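PDB 6GUP: fusarinine C esterase sidJ from Aspergillus fumigatus, which hydrolyses the ester bonds of the siderophore fusarinine C, releasing fusarinine and iron, but leaves triacetylfusarinine C intact. Local coordinates for the interface of chains A and B. Coordinates in Å, arbitrary orientation; residue numbers count along the deposited sequence, not the author numbering. Chains: chain A/B, Siderophore biosynthesis lipase/esterase, putative.

Contact 1: the interface of chains A and B. Residues chain A 81, 211-213; chain B 211-213.
A:Leu213 and B:Leu213 form the apolar centre of this contact, packed against each other on one side of a short antiparallel beta ribbon that joins the two subunits of this alpha/beta-hydrolase homodimer. Their side chains cross at about a right angle, and CD2 of A:Leu213 lies 3.8 Å from CD1 of B:Leu213. CD1 of A:Leu213 also reaches the branch point of its partner, 3.8 Å from B:Leu213 CG. In B:Leu213 the CG stands anti to the carbonyl carbon (chi1 -59°), and from there the CD1 branch extends away from the ribbon toward A:Trp81, tip to tip with the indole. The methyl sits over the face of the six-membered ring in a CH-pi contact. It is modelled too close to the ring carbons, however, so its exact height above the indole is doubtful. A:Leu213 CD2, from the tryptophan's own chain, packs against the same face, shifted toward the rim, so leucine methyls of both subunits share that side of the indole.

Around this apolar cluster the strands 211-213 of the two chains pair through their backbones, with A:Val212 opposite B:Val212 as the middle pair of the ribbon. A:Asp211 is held by two bonds to B:Leu213. Its amide N donates to the carbonyl O of B:Leu213 at 3.1 Å. Its carbonyl O in turn accepts from B:Leu213 N at 2.9 Å. At the other end of the ribbon A:Leu213 N donates to B:Asp211 O over 2.8 Å.

Contact 2: the interface of chains A and B. Residues chain A 46-47, 49-50; chain B 18, 21-22, 24, 78.
The phenol of B:Tyr78 and the backbone of A:Asp47 meet in a patch of the homodimer interface where the loop carrying A:Gly46 to A:Ala50 faces strands 12-18 and 24-28 of chain B, the turn between them and helix 75-79. The tyrosine OH donates a hydrogen bond to the carbonyl O of A:Asp47 over 2.8 Å, approaching from above the carbonyl plane, 41° out of it, rather than on a lone pair. B:Tyr78 is poorly ordered, so the geometry of this bond, and not only the ring tilt, is approximate; as modelled, the carbonyl O of A:Gly46 stands over one ring face near the rim, 4.0 Å from B:Tyr78 CE1. Beside the phenol, a water bridges the chains, 2.9 Å from the backbone N of A:Leu49 and 3.3 Å from B:Tyr78 OH.

Next to this bond, A:Ala50 enters the surface of chain B. Its methyl CB lies 3.7 Å from B:Tyr78 OH, and CG1 of B:Val24 packs alongside, 3.9 Å from A:Ala50 CA. The carbonyl O of A:Ala50 receives a weak hydrogen bond from the imidazole NE2 of B:His18 at 3.3 Å, with the carbonyl carbon at the ring's edge and in its plane.

Behind these groups, B:Val24 backs the histidine: with CG1 anti to the valine carbonyl carbon (chi1 -65°), the branch that touches A:Ala50 also rests over one face of the B:His18 ring, toward its rim.

Contact 1: the interface of chains A and B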
# COMPACT_ATOMS: atom_id res chain seq x y z
N TRP A 81 -10.67 4.88 1.59
CA TRP A 81 -11.98 5.21 2.18
C TRP A 81 -12.47 6.62 1.85
O TRP A 81 -13.61 6.94 2.15
CB TRP A 81 -11.97 5.01 3.71
CG TRP A 81 -10.65 5.30 4.34
CD1 TRP A 81 -9.69 4.39 4.68
CD2 TRP A 81 -10.11 6.58 4.64
NE1 TRP A 81 -8.59 5.02 5.19
CE2 TRP A 81 -8.82 6.38 5.18
CE3 TRP A 81 -10.58 7.90 4.52
CZ2 TRP A 81 -8.00 7.43 5.60
CZ3 TRP A 81 -9.77 8.95 4.94
CH2 TRP A 81 -8.49 8.71 5.47
N ASP A 211 -13.09 12.59 8.88
CA ASP A 211 -13.77 11.52 8.14
C ASP A 211 -14.29 10.49 9.13
O ASP A 211 -13.51 9.89 9.88
CB ASP A 211 -12.81 10.85 7.15
CG ASP A 211 -12.77 11.56 5.82
OD1 ASP A 211 -13.81 11.60 5.13
OD2 ASP A 211 -11.69 12.07 5.45
N VAL A 212 -15.61 10.28 9.14
CA VAL A 212 -16.23 9.24 9.95
C VAL A 212 -16.17 7.94 9.15
O VAL A 212 -16.90 7.78 8.17
CB VAL A 212 -17.69 9.59 10.31
CG1 VAL A 212 -18.32 8.49 11.16
CG2 VAL A 212 -17.75 10.92 11.05
N LEU A 213 -15.31 7.02 9.58
CA LEU A 213 -15.19 5.71 8.94
C LEU A 213 -16.34 4.83 9.41
O LEU A 213 -16.53 4.64 10.61
CB LEU A 213 -13.86 5.04 9.28
CG LEU A 213 -12.58 5.82 8.97
CD1 LEU A 213 -11.38 4.95 9.31
CD2 LEU A 213 -12.51 6.28 7.52
N ASP B 211 -15.53 5.44 14.13
CA ASP B 211 -14.15 5.89 14.25
C ASP B 211 -13.97 7.14 13.39
O ASP B 211 -14.36 7.16 12.23
CB ASP B 211 -13.17 4.78 13.83
CG ASP B 211 -11.92 4.73 14.71
OD1 ASP B 211 -12.04 4.79 15.95
OD2 ASP B 211 -10.81 4.62 14.15
N VAL B 212 -13.37 8.17 13.99
CA VAL B 212 -13.25 9.49 13.37
C VAL B 212 -11.78 9.78 13.12
O VAL B 212 -10.99 9.83 14.06
CB VAL B 212 -13.82 10.59 14.29
CG1 VAL B 212 -13.71 11.96 13.64
CG2 VAL B 212 -15.28 10.28 14.63
N LEU B 213 -11.42 9.98 11.85
CA LEU B 213 -10.06 10.37 11.48
C LEU B 213 -9.93 11.88 11.52
O LEU B 213 -10.76 12.58 10.95
CB LEU B 213 -9.71 9.87 10.09
CG LEU B 213 -9.78 8.36 9.87
CD1 LEU B 213 -9.31 8.06 8.46
CD2 LEU B 213 -8.95 7.58 10.89

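Contact 2: the interface of chains A and B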
# COMPACT_ATOMS: atom_id res chain seq x y z
N GLY A 46 -7.49 0.85 -3.53
CA GLY A 46 -6.98 0.16 -2.35
C GLY A 46 -6.20 -1.12 -2.61
O GLY A 46 -5.91 -1.86 -1.67
N ASP A 47 -5.84 -1.38 -3.87
CA ASP A 47 -5.10 -2.60 -4.23
C ASP A 47 -3.60 -2.44 -3.98
O ASP A 47 -2.99 -3.27 -3.30
CB ASP A 47 -5.34 -2.98 -5.70
CG ASP A 47 -6.73 -3.55 -5.95
OD1 ASP A 47 -7.60 -3.46 -5.06
OD2 ASP A 47 -6.95 -4.10 -7.05
N LEU A 49 0.09 -2.94 -4.95
CA LEU A 49 0.73 -4.02 -5.72
C LEU A 49 0.04 -5.39 -5.52
O LEU A 49 0.49 -6.39 -6.09
CB LEU A 49 2.21 -4.15 -5.34
CG LEU A 49 3.06 -2.88 -5.33
CD1 LEU A 49 4.50 -3.23 -4.97
CD2 LEU A 49 3.01 -2.14 -6.65
N ALA A 50 -1.04 -5.43 -4.75
CA ALA A 50 -1.66 -6.69 -4.31
C ALA A 50 -2.73 -7.27 -5.24
O ALA A 50 -3.36 -8.28 -4.89
CB ALA A 50 -2.24 -6.51 -2.91
N HIS B 18 2.87 -13.01 -2.46
CA HIS B 18 1.58 -12.84 -1.81
C HIS B 18 1.50 -13.82 -0.64
O HIS B 18 1.31 -15.02 -0.85
CB HIS B 18 0.44 -13.10 -2.80
CG HIS B 18 0.16 -11.95 -3.71
ND1 HIS B 18 0.92 -11.68 -4.83
CD2 HIS B 18 -0.80 -10.99 -3.67
CE1 HIS B 18 0.44 -10.61 -5.44
NE2 HIS B 18 -0.61 -10.17 -4.76
N GLU B 21 -4.06 -13.47 0.21
CA GLU B 21 -4.71 -13.02 -1.03
C GLU B 21 -4.50 -11.52 -1.30
O GLU B 21 -4.24 -11.13 -2.44
CB GLU B 21 -6.22 -13.39 -1.02
CG GLU B 21 -7.16 -12.55 -1.88
CD GLU B 21 -7.06 -12.82 -3.37
OE1 GLU B 21 -6.04 -13.37 -3.84
OE2 GLU B 21 -8.02 -12.47 -4.10
N THR B 22 -4.60 -10.71 -0.25
CA THR B 22 -4.54 -9.25 -0.35
C THR B 22 -3.25 -8.58 0.17
O THR B 22 -3.06 -7.38 -0.04
CB THR B 22 -5.73 -8.62 0.40
OG1 THR B 22 -5.69 -9.02 1.78
CG2 THR B 22 -7.05 -9.06 -0.21
N VAL B 24 1.10 -8.47 0.61
CA VAL B 24 2.30 -8.80 -0.15
C VAL B 24 3.58 -8.57 0.65
O VAL B 24 3.61 -7.77 1.58
CB VAL B 24 2.40 -8.00 -1.48
CG1 VAL B 24 1.27 -8.40 -2.42
CG2 VAL B 24 2.39 -6.49 -1.24
N TYR B 78 -1.91 -0.26 5.06
CA TYR B 78 -3.00 0.42 4.35
C TYR B 78 -3.65 1.47 5.26
O TYR B 78 -3.56 2.66 4.97
CB TYR B 78 -4.02 -0.57 3.78
CG TYR B 78 -3.49 -1.37 2.60
CD1 TYR B 78 -2.95 -0.72 1.48
CD2 TYR B 78 -3.54 -2.76 2.59
CE1 TYR B 78 -2.47 -1.43 0.40
CE2 TYR B 78 -3.05 -3.49 1.50
CZ TYR B 78 -2.52 -2.82 0.41
OH TYR B 78 -2.04 -3.53 -0.66
O HOH W 1 0.81 -2.82 -2.10

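The C-alpha centres of contact 1 and contact 2 lie about 22 Å apart along one two-fold symmetric interface, and the two patches share no residues. Helix 75-79 of chain B, which supplies the tyrosine of contact 2, comes shortly before the sequence position of the tryptophan that chain A brings to contact 1, so this region of the protein serves both patches, though from opposite subunits. In contact 1 a strand pairs with its own copy, while the packing on the tryptophan, like all of contact 2, occurs twice. Such separated anchoring points probably help fix the relative orientation of the subunits.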